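Side-chain contacts in ATP-dependent DNA helicase (Mycobacterium smegmatis, PDB 5V9X), which unwinds RNA:DNA hybrids with 3'-to-5' polarity, probably by tracking along single-stranded DNA with energy from ATP hydrolysis: residues A[268-272]-A[273-277]; A[260-264]-A[265-269]; A[295-299]-A[300-304]; A[401-405]-A[406-410]. All coordinates share one frame; numbering follows the deposited sequence.

Contact 1 (A[268-272]-A[273-277]); sequences ANLDN and NSIWP. With nucleotides of chain B.
Leu-270 and Ile-275 make the apolar part of this turn, which leads from the loop after strand 256-262 into helix 276-288. CD2 of Leu-270 lies 4.3 Å from CB of Ile-275, while CD1 rests 4.0 Å from Ile-275 N, beside the backbone. The Asn-272 side chain runs obliquely across the Pro-277 ring, its ND2 3.5 Å from CG.

The polar bonds inside the turn are weak. Asn-272 holds CG anti to its own N (chi1 -166°), which carries the amide forward along the chain, and its OD1 accepts from Ser-274 N at 3.5 Å. Ser-274 OG accepts from Trp-276 N, a nearly straight but long capping bond of 3.5 Å.

Stronger polar bonds run to the DNA. Ile-275 N donates to OP1 of DC3 of chain B at 2.9 Å (168°). One phosphate further on, NE1 of Trp-276 meets OP2 of DC4 of chain B at 2.7 Å (140°), with the oxygen at the edge of the indole. The same ring has a cation-pi partner in Arg-305. Ser-274 OG also lies close to OP1 of DC3 of chain B, but the length of that bond is doubtful.

Two N-H groups, with a hydroxyl whose bond is uncertain in its details, thus hold two successive phosphates through their non-bridging oxygens. Such chemistry is consistent with a helicase that holds its tracking strand without regard to sequence.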
loop_
_atom_site.group_PDB
_atom_site.type_symbol
_atom_site.label_atom_id
_atom_site.label_comp_id
_atom_site.label_asym_id
_atom_site.label_seq_id
_atom_site.Cartn_x
_atom_site.Cartn_y
_atom_site.Cartn_z
ATOM N N ALA A 268 4.783 -22.414 -21.161
ATOM C CA ALA A 268 6.092 -23.036 -20.998
ATOM C C ALA A 268 6.838 -23.150 -22.320
ATOM O O ALA A 268 8.069 -23.043 -22.345
ATOM C CB ALA A 268 5.937 -24.419 -20.363
ATOM N N ASN A 269 6.117 -23.373 -23.417
ATOM C CA ASN A 269 6.682 -23.447 -24.762
ATOM C C ASN A 269 6.003 -22.360 -25.589
ATOM O O ASN A 269 4.959 -22.589 -26.205
ATOM C CB ASN A 269 6.488 -24.843 -25.371
ATOM C CG ASN A 269 6.718 -24.871 -26.875
ATOM O OD1 ASN A 269 7.516 -24.103 -27.415
ATOM N ND2 ASN A 269 6.009 -25.762 -27.560
ATOM N N LEU A 270 6.597 -21.171 -25.594
ATOM C CA LEU A 270 6.060 -20.040 -26.336
ATOM C C LEU A 270 6.590 -20.062 -27.763
ATOM O O LEU A 270 7.788 -20.274 -27.985
ATOM C CB LEU A 270 6.434 -18.722 -25.654
ATOM C CG LEU A 270 5.762 -18.400 -24.319
ATOM C CD1 LEU A 270 6.577 -17.379 -23.543
ATOM C CD2 LEU A 270 4.348 -17.890 -24.546
ATOM N N ASP A 271 5.692 -19.853 -28.731
ATOM C CA ASP A 271 6.133 -19.669 -30.109
ATOM C C ASP A 271 7.029 -18.447 -30.238
ATOM O O ASP A 271 7.894 -18.397 -31.121
ATOM C CB ASP A 271 4.928 -19.524 -31.042
ATOM C CG ASP A 271 4.004 -20.725 -31.002
ATOM O OD1 ASP A 271 4.301 -21.683 -30.259
ATOM O OD2 ASP A 271 2.981 -20.707 -31.718
ATOM N N ASN A 272 6.845 -17.464 -29.362
ATOM C CA ASN A 272 7.487 -16.164 -29.450
ATOM C C ASN A 272 8.527 -16.002 -28.348
ATOM O O ASN A 272 8.547 -16.743 -27.361
ATOM C CB ASN A 272 6.437 -15.047 -29.358
ATOM C CG ASN A 272 6.976 -13.686 -29.774
ATOM O OD1 ASN A 272 8.160 -13.391 -29.613
ATOM N ND2 ASN A 272 6.095 -12.846 -30.306
ATOM N N ASN A 273 9.396 -15.007 -28.546
ATOM C CA ASN A 273 10.394 -14.636 -27.549
ATOM C C ASN A 273 9.767 -14.360 -26.187
ATOM O O ASN A 273 10.386 -14.629 -25.151
ATOM C CB ASN A 273 11.158 -13.402 -28.043
ATOM C CG ASN A 273 12.295 -13.001 -27.125
ATOM O OD1 ASN A 273 13.036 -13.848 -26.628
ATOM N ND2 ASN A 273 12.439 -11.699 -26.900
ATOM N N SER A 274 8.544 -13.836 -26.166
ATOM C CA SER A 274 7.917 -13.405 -24.927
ATOM C C SER A 274 6.413 -13.632 -25.021
ATOM O O SER A 274 5.878 -13.973 -26.080
ATOM C CB SER A 274 8.235 -11.932 -24.637
ATOM O OG SER A 274 7.836 -11.557 -23.331
ATOM N N ILE A 275 5.733 -13.444 -23.885
ATOM C CA ILE A 275 4.271 -13.485 -23.849
ATOM C C ILE A 275 3.659 -12.099 -24.001
ATOM O O ILE A 275 2.442 -11.986 -24.222
ATOM C CB ILE A 275 3.780 -14.149 -22.544
ATOM C CG1 ILE A 275 2.293 -14.516 -22.632
ATOM C CG2 ILE A 275 4.045 -13.240 -21.352
ATOM C CD1 ILE A 275 1.745 -15.185 -21.386
ATOM N N TRP A 276 4.465 -11.041 -23.914
ATOM C CA TRP A 276 3.932 -9.682 -24.015
ATOM C C TRP A 276 3.188 -9.412 -25.318
ATOM O O TRP A 276 2.098 -8.816 -25.261
ATOM C CB TRP A 276 5.066 -8.674 -23.808
ATOM C CG TRP A 276 5.524 -8.570 -22.392
ATOM C CD1 TRP A 276 6.756 -8.888 -21.903
ATOM C CD2 TRP A 276 4.752 -8.119 -21.274
ATOM N NE1 TRP A 276 6.802 -8.658 -20.550
ATOM C CE2 TRP A 276 5.583 -8.186 -20.140
ATOM C CE3 TRP A 276 3.438 -7.663 -21.123
ATOM C CZ2 TRP A 276 5.144 -7.815 -18.871
ATOM C CZ3 TRP A 276 3.005 -7.295 -19.863
ATOM C CH2 TRP A 276 3.856 -7.373 -18.753
ATOM N N PRO A 277 3.693 -9.789 -26.504
ATOM C CA PRO A 277 2.939 -9.484 -27.736
ATOM C C PRO A 277 1.502 -9.992 -27.746
ATOM O O PRO A 277 0.599 -9.257 -28.167
ATOM C CB PRO A 277 3.789 -10.153 -28.823
ATOM C CG PRO A 277 5.164 -10.093 -28.292
ATOM C CD PRO A 277 5.028 -10.337 -26.818
ATOM P P DC B 3 8.730 -13.203 -20.818
ATOM O OP1 DC B 3 7.467 -13.198 -21.588
ATOM O OP2 DC B 3 9.891 -12.424 -21.301
ATOM O "O5'" DC B 3 8.387 -12.743 -19.322
ATOM C "C5'" DC B 3 7.479 -11.659 -19.113
ATOM C "C4'" DC B 3 7.574 -11.103 -17.699
ATOM O "O4'" DC B 3 7.345 -12.161 -16.730
ATOM C "C3'" DC B 3 8.914 -10.463 -17.325
ATOM O "O3'" DC B 3 8.687 -9.267 -16.580
ATOM C "C2'" DC B 3 9.572 -11.536 -16.459
ATOM C "C1'" DC B 3 8.360 -12.124 -15.754
ATOM N N1 DC B 3 8.573 -13.506 -15.239
ATOM C C2 DC B 3 8.722 -13.720 -13.864
ATOM O O2 DC B 3 8.680 -12.753 -13.093
ATOM N N3 DC B 3 8.910 -14.985 -13.413
ATOM C C4 DC B 3 8.948 -16.002 -14.274
ATOM N N4 DC B 3 9.137 -17.231 -13.784
ATOM C C5 DC B 3 8.798 -15.803 -15.679
ATOM C C6 DC B 3 8.611 -14.553 -16.111
ATOM P P DC B 4 8.923 -7.825 -17.252
ATOM O OP1 DC B 4 8.214 -6.827 -16.420
ATOM O OP2 DC B 4 8.602 -7.943 -18.690
ATOM O "O5'" DC B 4 10.500 -7.575 -17.097
ATOM C "C5'" DC B 4 11.069 -7.358 -15.806
ATOM C "C4'" DC B 4 12.484 -7.914 -15.738
ATOM O "O4'" DC B 4 12.499 -9.232 -16.313
ATOM C "C3'" DC B 4 13.530 -7.119 -16.517
ATOM O "O3'" DC B 4 14.266 -6.278 -15.630
ATOM C "C2'" DC B 4 14.437 -8.189 -17.158
ATOM C "C1'" DC B 4 13.802 -9.520 -16.743
ATOM N N1 DC B 4 13.718 -10.513 -17.858
ATOM C C2 DC B 4 14.753 -11.438 -18.047
ATOM O O2 DC B 4 15.727 -11.418 -17.284
ATOM N N3 DC B 4 14.657 -12.331 -19.064
ATOM C C4 DC B 4 13.589 -12.320 -19.865
ATOM N N4 DC B 4 13.539 -13.218 -20.853
ATOM C C5 DC B 4 12.525 -11.386 -19.686
ATOM C C6 DC B 4 12.630 -10.511 -18.681
ATOM P P DA B 2 12.442 -18.382 -24.595
ATOM O OP1 DA B 2 11.381 -18.570 -25.609
ATOM O OP2 DA B 2 13.553 -17.440 -24.859
ATOM O "O5'" DA B 2 11.763 -17.974 -23.201
ATOM C "C5'" DA B 2 11.590 -16.596 -22.863
ATOM C "C4'" DA B 2 10.464 -16.421 -21.856
ATOM O "O4'" DA B 2 10.524 -17.489 -20.875
ATOM C "C3'" DA B 2 10.513 -15.127 -21.048
ATOM O "O3'" DA B 2 9.195 -14.735 -20.674
ATOM C "C2'" DA B 2 11.319 -15.551 -19.831
ATOM C "C1'" DA B 2 10.747 -16.939 -19.593
ATOM N N9 DA B 2 11.645 -17.818 -18.856
ATOM C C8 DA B 2 12.953 -18.093 -19.143
ATOM N N7 DA B 2 13.516 -18.925 -18.301
ATOM C C5 DA B 2 12.506 -19.217 -17.397
ATOM C C6 DA B 2 12.462 -20.043 -16.257
ATOM N N6 DA B 2 13.508 -20.754 -15.822
ATOM N N1 DA B 2 11.298 -20.111 -15.579
ATOM C C2 DA B 2 10.252 -19.398 -16.018
ATOM N N3 DA B 2 10.174 -18.589 -17.073
ATOM C C4 DA B 2 11.347 -18.543 -17.726
#

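Contact 2 (A[260-264]-A[265-269]); sequences VQVPV and PDMAN
OD1 of Asp-266 collects two backbone N-H groups from the residues that follow it. Ala-268 N donates at 2.9 Å, approaching from above the carboxylate plane (49° out of it), and Asn-269 N adds a weak bond of 3.5 Å. The first bond defines an Asx turn, which bends the chain a few residues after it leaves strand 256-262 of the second RecA-like domain. Within the domain's parallel sheet the strand lies between 424-429 and 657-659. Met-267, in the middle of the turn, folds back over the strand end. With chi1 at -65° its CG stands beside the backbone N, 3.5 Å from CG2 of Val-264, the two side chains crossing at about a right angle. The extended chi2 (-176°) carries SD on to CG1 of Val-262, met tip to tip at 3.9 Å. Pro-265, next after Val-264, sets its CD 3.6 Å from CB of that valine. Asn-664, from helix 661-676, bridges Val-264 and Met-267 with its amide, donating to Val-264 O and accepting from Met-267 N.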
loop_
_atom_site.group_PDB
_atom_site.type_symbol
_atom_site.label_atom_id
_atom_site.label_comp_id
_atom_site.label_asym_id
_atom_site.label_seq_id
_atom_site.Cartn_x
_atom_site.Cartn_y
_atom_site.Cartn_z
ATOM N N VAL A 260 -9.827 -14.175 -15.914
ATOM C CA VAL A 260 -8.386 -14.396 -15.992
ATOM C C VAL A 260 -8.091 -14.928 -17.386
ATOM O O VAL A 260 -8.400 -16.087 -17.694
ATOM C CB VAL A 260 -7.885 -15.367 -14.914
ATOM C CG1 VAL A 260 -6.400 -15.634 -15.092
ATOM C CG2 VAL A 260 -8.159 -14.811 -13.530
ATOM N N GLN A 261 -7.494 -14.091 -18.229
ATOM C CA GLN A 261 -7.259 -14.414 -19.629
ATOM C C GLN A 261 -5.781 -14.704 -19.861
ATOM O O GLN A 261 -4.915 -13.928 -19.441
ATOM C CB GLN A 261 -7.733 -13.272 -20.534
ATOM C CG GLN A 261 -9.226 -12.978 -20.403
ATOM C CD GLN A 261 -9.708 -11.883 -21.341
ATOM O OE1 GLN A 261 -8.965 -11.416 -22.206
ATOM N NE2 GLN A 261 -10.960 -11.469 -21.173
ATOM N N VAL A 262 -5.504 -15.826 -20.521
ATOM C CA VAL A 262 -4.154 -16.207 -20.929
ATOM C C VAL A 262 -4.149 -16.380 -22.445
ATOM O O VAL A 262 -4.731 -17.346 -22.961
ATOM C CB VAL A 262 -3.690 -17.488 -20.217
ATOM C CG1 VAL A 262 -2.401 -18.001 -20.837
ATOM C CG2 VAL A 262 -3.500 -17.226 -18.733
ATOM N N PRO A 263 -3.512 -15.477 -23.196
ATOM C CA PRO A 263 -3.658 -15.505 -24.661
ATOM C C PRO A 263 -2.919 -16.645 -25.348
ATOM O O PRO A 263 -3.241 -16.948 -26.504
ATOM C CB PRO A 263 -3.095 -14.143 -25.099
ATOM C CG PRO A 263 -3.035 -13.310 -23.844
ATOM C CD PRO A 263 -2.791 -14.280 -22.735
ATOM N N VAL A 264 -1.951 -17.282 -24.695
ATOM C CA VAL A 264 -1.125 -18.292 -25.355
ATOM C C VAL A 264 -1.558 -19.689 -24.921
ATOM O O VAL A 264 -2.050 -19.864 -23.797
ATOM C CB VAL A 264 0.369 -18.060 -25.070
ATOM C CG1 VAL A 264 0.807 -16.707 -25.602
ATOM C CG2 VAL A 264 0.647 -18.153 -23.586
ATOM N N PRO A 265 -1.397 -20.710 -25.775
ATOM C CA PRO A 265 -1.838 -22.064 -25.404
ATOM C C PRO A 265 -0.904 -22.758 -24.426
ATOM O O PRO A 265 -1.332 -23.633 -23.666
ATOM C CB PRO A 265 -1.877 -22.797 -26.751
ATOM C CG PRO A 265 -0.858 -22.094 -27.578
ATOM C CD PRO A 265 -0.929 -20.647 -27.171
ATOM N N ASP A 266 0.374 -22.385 -24.439
ATOM C CA ASP A 266 1.365 -23.013 -23.569
ATOM C C ASP A 266 2.376 -21.949 -23.171
ATOM O O ASP A 266 3.199 -21.537 -23.994
ATOM C CB ASP A 266 2.043 -24.189 -24.270
ATOM C CG ASP A 266 2.938 -24.993 -23.342
ATOM O OD1 ASP A 266 3.097 -24.606 -22.165
ATOM O OD2 ASP A 266 3.482 -26.023 -23.795
ATOM N N MET A 267 2.312 -21.505 -21.915
ATOM C CA MET A 267 3.259 -20.509 -21.430
ATOM C C MET A 267 4.655 -21.087 -21.232
ATOM O O MET A 267 5.620 -20.321 -21.146
ATOM C CB MET A 267 2.752 -19.897 -20.122
ATOM C CG MET A 267 1.468 -19.102 -20.284
ATOM S SD MET A 267 0.911 -18.284 -18.778
ATOM C CE MET A 267 0.251 -19.670 -17.865
ATOM N N ALA A 268 4.783 -22.414 -21.161
ATOM C CA ALA A 268 6.092 -23.036 -20.998
ATOM C C ALA A 268 6.838 -23.150 -22.320
ATOM O O ALA A 268 8.069 -23.043 -22.345
ATOM C CB ALA A 268 5.937 -24.419 -20.363
ATOM N N ASN A 269 6.117 -23.373 -23.417
ATOM C CA ASN A 269 6.682 -23.447 -24.762
ATOM C C ASN A 269 6.003 -22.360 -25.589
ATOM O O ASN A 269 4.959 -22.589 -26.205
ATOM C CB ASN A 269 6.488 -24.843 -25.371
ATOM C CG ASN A 269 6.718 -24.871 -26.875
ATOM O OD1 ASN A 269 7.516 -24.103 -27.415
ATOM N ND2 ASN A 269 6.009 -25.762 -27.560
#

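Contact 3 (A[295-299]-A[300-304]); sequences VFANS and RRLAE. With nucleotides of chain B.
Ser-299 is the N-cap of helix 300-318, at a strand-loop-helix junction whose position and sequence are consistent with motif IV of superfamily 2 helicases. With chi1 at 74°, its OG sits between the backbone N and the carbonyl carbon and swings over the first helical turn, where it accepts from Leu-302 N at 3.2 Å (158°). The carbonyl of the same serine takes the first helical bond, from Ala-303 N.

The capped start of the helix faces the DNA. Arg-300 N donates to OP1 of DC7 of chain B at 2.9 Å, almost straight at 171°. O5' of this nucleotide lies over one face of the Arg-300 guanidinium, towards its rim, while NH1 of that arginine forms a salt bridge with another phosphate of the strand. Arg-301 approaches DG6 of chain B edge-on, NH2 being 3.5 Å from OP1, but its stronger partner is Glu-571, bridged through NH1. Positive charge and the helix N terminus together would probably stabilise the phosphates here.

Apolar packing backs the cap: CB of Ala-297 touches CD2 of Leu-302 at 3.9 Å and CB of Ala-303 at 4.2 Å. This packing lies at the end of strand 292-296, flanked in the sheet by strands 378-381 and 394-400, with Leu-302 resting on Val-400 of the latter.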
loop_
_atom_site.group_PDB
_atom_site.type_symbol
_atom_site.label_atom_id
_atom_site.label_comp_id
_atom_site.label_asym_id
_atom_site.label_seq_id
_atom_site.Cartn_x
_atom_site.Cartn_y
_atom_site.Cartn_z
ATOM N N VAL A 295 -5.961 0.300 -17.584
ATOM C CA VAL A 295 -5.014 -0.804 -17.496
ATOM C C VAL A 295 -4.045 -0.485 -16.368
ATOM O O VAL A 295 -3.320 0.515 -16.429
ATOM C CB VAL A 295 -4.275 -1.017 -18.828
ATOM C CG1 VAL A 295 -3.376 -2.243 -18.750
ATOM C CG2 VAL A 295 -5.267 -1.148 -19.974
ATOM N N PHE A 296 -4.039 -1.314 -15.329
ATOM C CA PHE A 296 -3.168 -1.105 -14.181
ATOM C C PHE A 296 -1.886 -1.911 -14.344
ATOM O O PHE A 296 -1.930 -3.116 -14.612
ATOM C CB PHE A 296 -3.865 -1.488 -12.875
ATOM C CG PHE A 296 -4.834 -0.453 -12.374
ATOM C CD1 PHE A 296 -4.375 0.730 -11.814
ATOM C CD2 PHE A 296 -6.203 -0.665 -12.451
ATOM C CE1 PHE A 296 -5.264 1.690 -11.346
ATOM C CE2 PHE A 296 -7.097 0.289 -11.985
ATOM C CZ PHE A 296 -6.627 1.468 -11.433
ATOM N N ALA A 297 -0.750 -1.238 -14.182
ATOM C CA ALA A 297 0.561 -1.868 -14.177
ATOM C C ALA A 297 1.202 -1.659 -12.813
ATOM O O ALA A 297 1.035 -0.604 -12.194
ATOM C CB ALA A 297 1.456 -1.295 -15.278
ATOM N N ASN A 298 1.937 -2.666 -12.346
ATOM C CA ASN A 298 2.514 -2.639 -11.007
ATOM C C ASN A 298 3.827 -1.864 -10.928
ATOM O O ASN A 298 4.516 -1.953 -9.907
ATOM C CB ASN A 298 2.718 -4.068 -10.494
ATOM C CG ASN A 298 1.405 -4.776 -10.205
ATOM O OD1 ASN A 298 0.357 -4.140 -10.093
ATOM N ND2 ASN A 298 1.458 -6.096 -10.074
ATOM N N SER A 299 4.192 -1.111 -11.962
ATOM C CA SER A 299 5.360 -0.245 -11.892
ATOM C C SER A 299 5.196 0.871 -12.912
ATOM O O SER A 299 4.392 0.774 -13.843
ATOM C CB SER A 299 6.662 -1.017 -12.137
ATOM O OG SER A 299 6.809 -1.355 -13.505
ATOM N N ARG A 300 5.972 1.940 -12.718
ATOM C CA ARG A 300 5.911 3.066 -13.643
ATOM C C ARG A 300 6.542 2.714 -14.985
ATOM O O ARG A 300 6.002 3.067 -16.040
ATOM C CB ARG A 300 6.598 4.287 -13.031
ATOM C CG ARG A 300 5.940 4.806 -11.760
ATOM C CD ARG A 300 6.617 6.080 -11.280
ATOM N NE ARG A 300 7.979 5.838 -10.807
ATOM C CZ ARG A 300 8.353 5.922 -9.534
ATOM N NH1 ARG A 300 7.470 6.251 -8.602
ATOM N NH2 ARG A 300 9.612 5.685 -9.193
ATOM N N ARG A 301 7.683 2.019 -14.967
ATOM C CA ARG A 301 8.347 1.656 -16.216
ATOM C C ARG A 301 7.459 0.766 -17.077
ATOM O O ARG A 301 7.410 0.927 -18.302
ATOM C CB ARG A 301 9.683 0.970 -15.928
ATOM C CG ARG A 301 10.841 1.938 -15.713
ATOM C CD ARG A 301 12.157 1.206 -15.489
ATOM N NE ARG A 301 12.171 0.470 -14.227
ATOM C CZ ARG A 301 13.172 -0.307 -13.822
ATOM N NH1 ARG A 301 14.250 -0.456 -14.580
ATOM N NH2 ARG A 301 13.093 -0.937 -12.657
ATOM N N LEU A 302 6.746 -0.178 -16.459
ATOM C CA LEU A 302 5.845 -1.031 -17.230
ATOM C C LEU A 302 4.682 -0.231 -17.802
ATOM O O LEU A 302 4.213 -0.514 -18.909
ATOM C CB LEU A 302 5.332 -2.180 -16.367
ATOM C CG LEU A 302 4.507 -3.241 -17.105
ATOM C CD1 LEU A 302 5.366 -3.984 -18.116
ATOM C CD2 LEU A 302 3.863 -4.212 -16.128
ATOM N N ALA A 303 4.203 0.773 -17.060
ATOM C CA ALA A 303 3.120 1.617 -17.556
ATOM C C ALA A 303 3.557 2.410 -18.785
ATOM O O ALA A 303 2.825 2.496 -19.778
ATOM C CB ALA A 303 2.638 2.553 -16.448
ATOM N N GLU A 304 4.753 3.005 -18.731
ATOM C CA GLU A 304 5.304 3.668 -19.910
ATOM C C GLU A 304 5.486 2.680 -21.056
ATOM O O GLU A 304 5.189 2.996 -22.214
ATOM C CB GLU A 304 6.638 4.333 -19.572
ATOM C CG GLU A 304 6.561 5.456 -18.549
ATOM C CD GLU A 304 5.928 6.717 -19.104
ATOM O OE1 GLU A 304 5.361 7.495 -18.309
ATOM O OE2 GLU A 304 5.997 6.933 -20.335
ATOM P P DC B 7 7.453 1.597 -8.885
ATOM O OP1 DC B 7 7.698 1.745 -10.334
ATOM O OP2 DC B 7 8.532 1.897 -7.919
ATOM O "O5'" DC B 7 6.187 2.476 -8.513
ATOM C "C5'" DC B 7 4.897 1.996 -8.849
ATOM C "C4'" DC B 7 3.876 2.473 -7.843
ATOM O "O4'" DC B 7 4.019 1.736 -6.619
ATOM C "C3'" DC B 7 4.021 3.936 -7.447
ATOM O "O3'" DC B 7 3.087 4.717 -8.168
ATOM C "C2'" DC B 7 3.732 3.957 -5.936
ATOM C "C1'" DC B 7 3.445 2.496 -5.593
ATOM N N1 DC B 7 4.036 2.077 -4.297
ATOM C C2 DC B 7 3.199 1.829 -3.205
ATOM O O2 DC B 7 1.976 1.952 -3.346
ATOM N N3 DC B 7 3.753 1.455 -2.024
ATOM C C4 DC B 7 5.077 1.338 -1.918
ATOM N N4 DC B 7 5.579 0.967 -0.735
ATOM C C5 DC B 7 5.945 1.593 -3.020
ATOM C C6 DC B 7 5.389 1.957 -4.177
ATOM P P DG B 6 11.721 -3.467 -8.779
ATOM O OP1 DG B 6 12.455 -2.490 -9.613
ATOM O OP2 DG B 6 12.089 -3.648 -7.356
ATOM O "O5'" DG B 6 10.175 -3.110 -8.825
ATOM C "C5'" DG B 6 9.693 -2.000 -8.133
ATOM C "C4'" DG B 6 8.199 -1.900 -8.312
ATOM O "O4'" DG B 6 7.566 -3.075 -7.761
ATOM C "C3'" DG B 6 7.561 -0.696 -7.633
ATOM O "O3'" DG B 6 6.935 0.105 -8.611
ATOM C "C2'" DG B 6 6.551 -1.301 -6.644
ATOM C "C1'" DG B 6 6.341 -2.709 -7.186
ATOM N N9 DG B 6 6.002 -3.709 -6.167
ATOM C C8 DG B 6 6.508 -4.986 -6.070
ATOM N N7 DG B 6 6.028 -5.664 -5.067
ATOM C C5 DG B 6 5.142 -4.788 -4.452
ATOM C C6 DG B 6 4.324 -4.970 -3.310
ATOM O O6 DG B 6 4.221 -5.975 -2.591
ATOM N N1 DG B 6 3.576 -3.829 -3.023
ATOM C C2 DG B 6 3.613 -2.661 -3.749
ATOM N N2 DG B 6 2.819 -1.668 -3.322
ATOM N N3 DG B 6 4.371 -2.478 -4.823
ATOM C C4 DG B 6 5.110 -3.578 -5.118
#

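Contact 4 (A[401-405]-A[406-410]); sequences EAPPS and VASGL
Ser-405 O accepts two bonds at the N-cap of helix 406-413, the helix that probably leads into motif VI of this second RecA-like domain. Gly-409 N donates to Ser-405 O at 3.2 Å (164°). Ser-408 OG donates to Ser-405 O at 2.9 Å, and both donors come from the same face of the carbonyl plane. The cap itself is a weak bond, in which Ser-405 OG accepts from Ser-408 N at 3.4 Å. With chi1 at 74°, the Ser-408 hydroxyl is tucked back over its own backbone, toward Ser-405 O.

Around this hydroxyl stand two prolines: CB of Pro-403 is 3.6 Å and CD of Pro-404 is 3.5 Å from Ser-408 OG. Further out, OE2 of Glu-452 accepts from Ala-407 N, and its negative charge would probably complement the positive end of the helix dipole. Pro-403 leans on Thr-442 of helix 433-448, and Pro-404 packs against a guanine base of the DNA. CG of Pro-403 lies 4.0 Å from CA of Gly-409.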
loop_
_atom_site.group_PDB
_atom_site.type_symbol
_atom_site.label_atom_id
_atom_site.label_comp_id
_atom_site.label_asym_id
_atom_site.label_seq_id
_atom_site.Cartn_x
_atom_site.Cartn_y
_atom_site.Cartn_z
ATOM N N GLU A 401 -0.619 -8.641 -14.389
ATOM C CA GLU A 401 -0.026 -9.336 -13.247
ATOM C C GLU A 401 -0.976 -9.303 -12.053
ATOM O O GLU A 401 -1.844 -8.429 -11.970
ATOM C CB GLU A 401 1.337 -8.736 -12.874
ATOM C CG GLU A 401 2.146 -9.552 -11.871
ATOM C CD GLU A 401 3.533 -8.983 -11.631
ATOM O OE1 GLU A 401 3.685 -7.743 -11.658
ATOM O OE2 GLU A 401 4.474 -9.779 -11.426
ATOM N N ALA A 402 -0.839 -10.259 -11.141
ATOM C CA ALA A 402 -1.658 -10.248 -9.939
ATOM C C ALA A 402 -1.434 -8.946 -9.173
ATOM O O ALA A 402 -0.300 -8.457 -9.099
ATOM C CB ALA A 402 -1.332 -11.449 -9.050
ATOM N N PRO A 403 -2.482 -8.351 -8.611
ATOM C CA PRO A 403 -2.324 -7.084 -7.887
ATOM C C PRO A 403 -1.645 -7.305 -6.546
ATOM O O PRO A 403 -1.559 -8.446 -6.069
ATOM C CB PRO A 403 -3.771 -6.598 -7.718
ATOM C CG PRO A 403 -4.586 -7.836 -7.752
ATOM C CD PRO A 403 -3.890 -8.781 -8.686
ATOM N N PRO A 404 -1.141 -6.241 -5.909
ATOM C CA PRO A 404 -0.369 -6.429 -4.668
ATOM C C PRO A 404 -1.161 -7.031 -3.518
ATOM O O PRO A 404 -0.551 -7.582 -2.595
ATOM C CB PRO A 404 0.108 -5.007 -4.333
ATOM C CG PRO A 404 -0.839 -4.106 -5.050
ATOM C CD PRO A 404 -1.184 -4.826 -6.316
ATOM N N SER A 405 -2.488 -6.943 -3.536
ATOM C CA SER A 405 -3.308 -7.572 -2.508
ATOM C C SER A 405 -4.718 -7.743 -3.052
ATOM O O SER A 405 -5.059 -7.237 -4.125
ATOM C CB SER A 405 -3.313 -6.756 -1.214
ATOM O OG SER A 405 -3.830 -5.455 -1.430
ATOM N N VAL A 406 -5.537 -8.476 -2.295
ATOM C CA VAL A 406 -6.928 -8.674 -2.687
ATOM C C VAL A 406 -7.704 -7.370 -2.565
ATOM O O VAL A 406 -8.535 -7.042 -3.423
ATOM C CB VAL A 406 -7.563 -9.795 -1.846
ATOM C CG1 VAL A 406 -9.055 -9.903 -2.127
ATOM C CG2 VAL A 406 -6.868 -11.118 -2.127
ATOM N N ALA A 407 -7.439 -6.602 -1.504
ATOM C CA ALA A 407 -8.135 -5.334 -1.314
ATOM C C ALA A 407 -7.888 -4.387 -2.481
ATOM O O ALA A 407 -8.823 -3.741 -2.974
ATOM C CB ALA A 407 -7.704 -4.691 0.004
ATOM N N SER A 408 -6.640 -4.297 -2.946
ATOM C CA SER A 408 -6.344 -3.402 -4.061
ATOM C C SER A 408 -7.046 -3.861 -5.333
ATOM O O SER A 408 -7.578 -3.035 -6.085
ATOM C CB SER A 408 -4.833 -3.305 -4.278
ATOM O OG SER A 408 -4.320 -4.484 -4.870
ATOM N N GLY A 409 -7.067 -5.172 -5.587
ATOM C CA GLY A 409 -7.801 -5.681 -6.734
ATOM C C GLY A 409 -9.270 -5.302 -6.701
ATOM O O GLY A 409 -9.872 -5.018 -7.739
ATOM N N LEU A 410 -9.868 -5.291 -5.506
ATOM C CA LEU A 410 -11.246 -4.835 -5.365
ATOM C C LEU A 410 -11.360 -3.330 -5.562
ATOM O O LEU A 410 -12.379 -2.848 -6.070
ATOM C CB LEU A 410 -11.791 -5.227 -3.992
ATOM C CG LEU A 410 -12.152 -6.697 -3.783
ATOM C CD1 LEU A 410 -12.412 -6.975 -2.316
ATOM C CD2 LEU A 410 -13.366 -7.064 -4.621
#

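How the contacts relate
Contact 2 comes first along the chain, turning it at the end of strand 256-262; contact 1 shares Ala-268 and Asn-269 with it and closes the same loop onto helix 276-288. Val-264 joins the two, packing against both Leu-270 and Ile-275. Contact 3 follows in series after strand 292-296, and Trp-276 of contact 1 lies against its Leu-302, so the first turns of two helices meet beside the DNA. Contact 4 opens after strand 394-400 and is bound to contact 3 by the amide of Asn-298, which probably donates to Ala-402 O and Glu-401 OE1. None encloses another; together they border one parallel sheet.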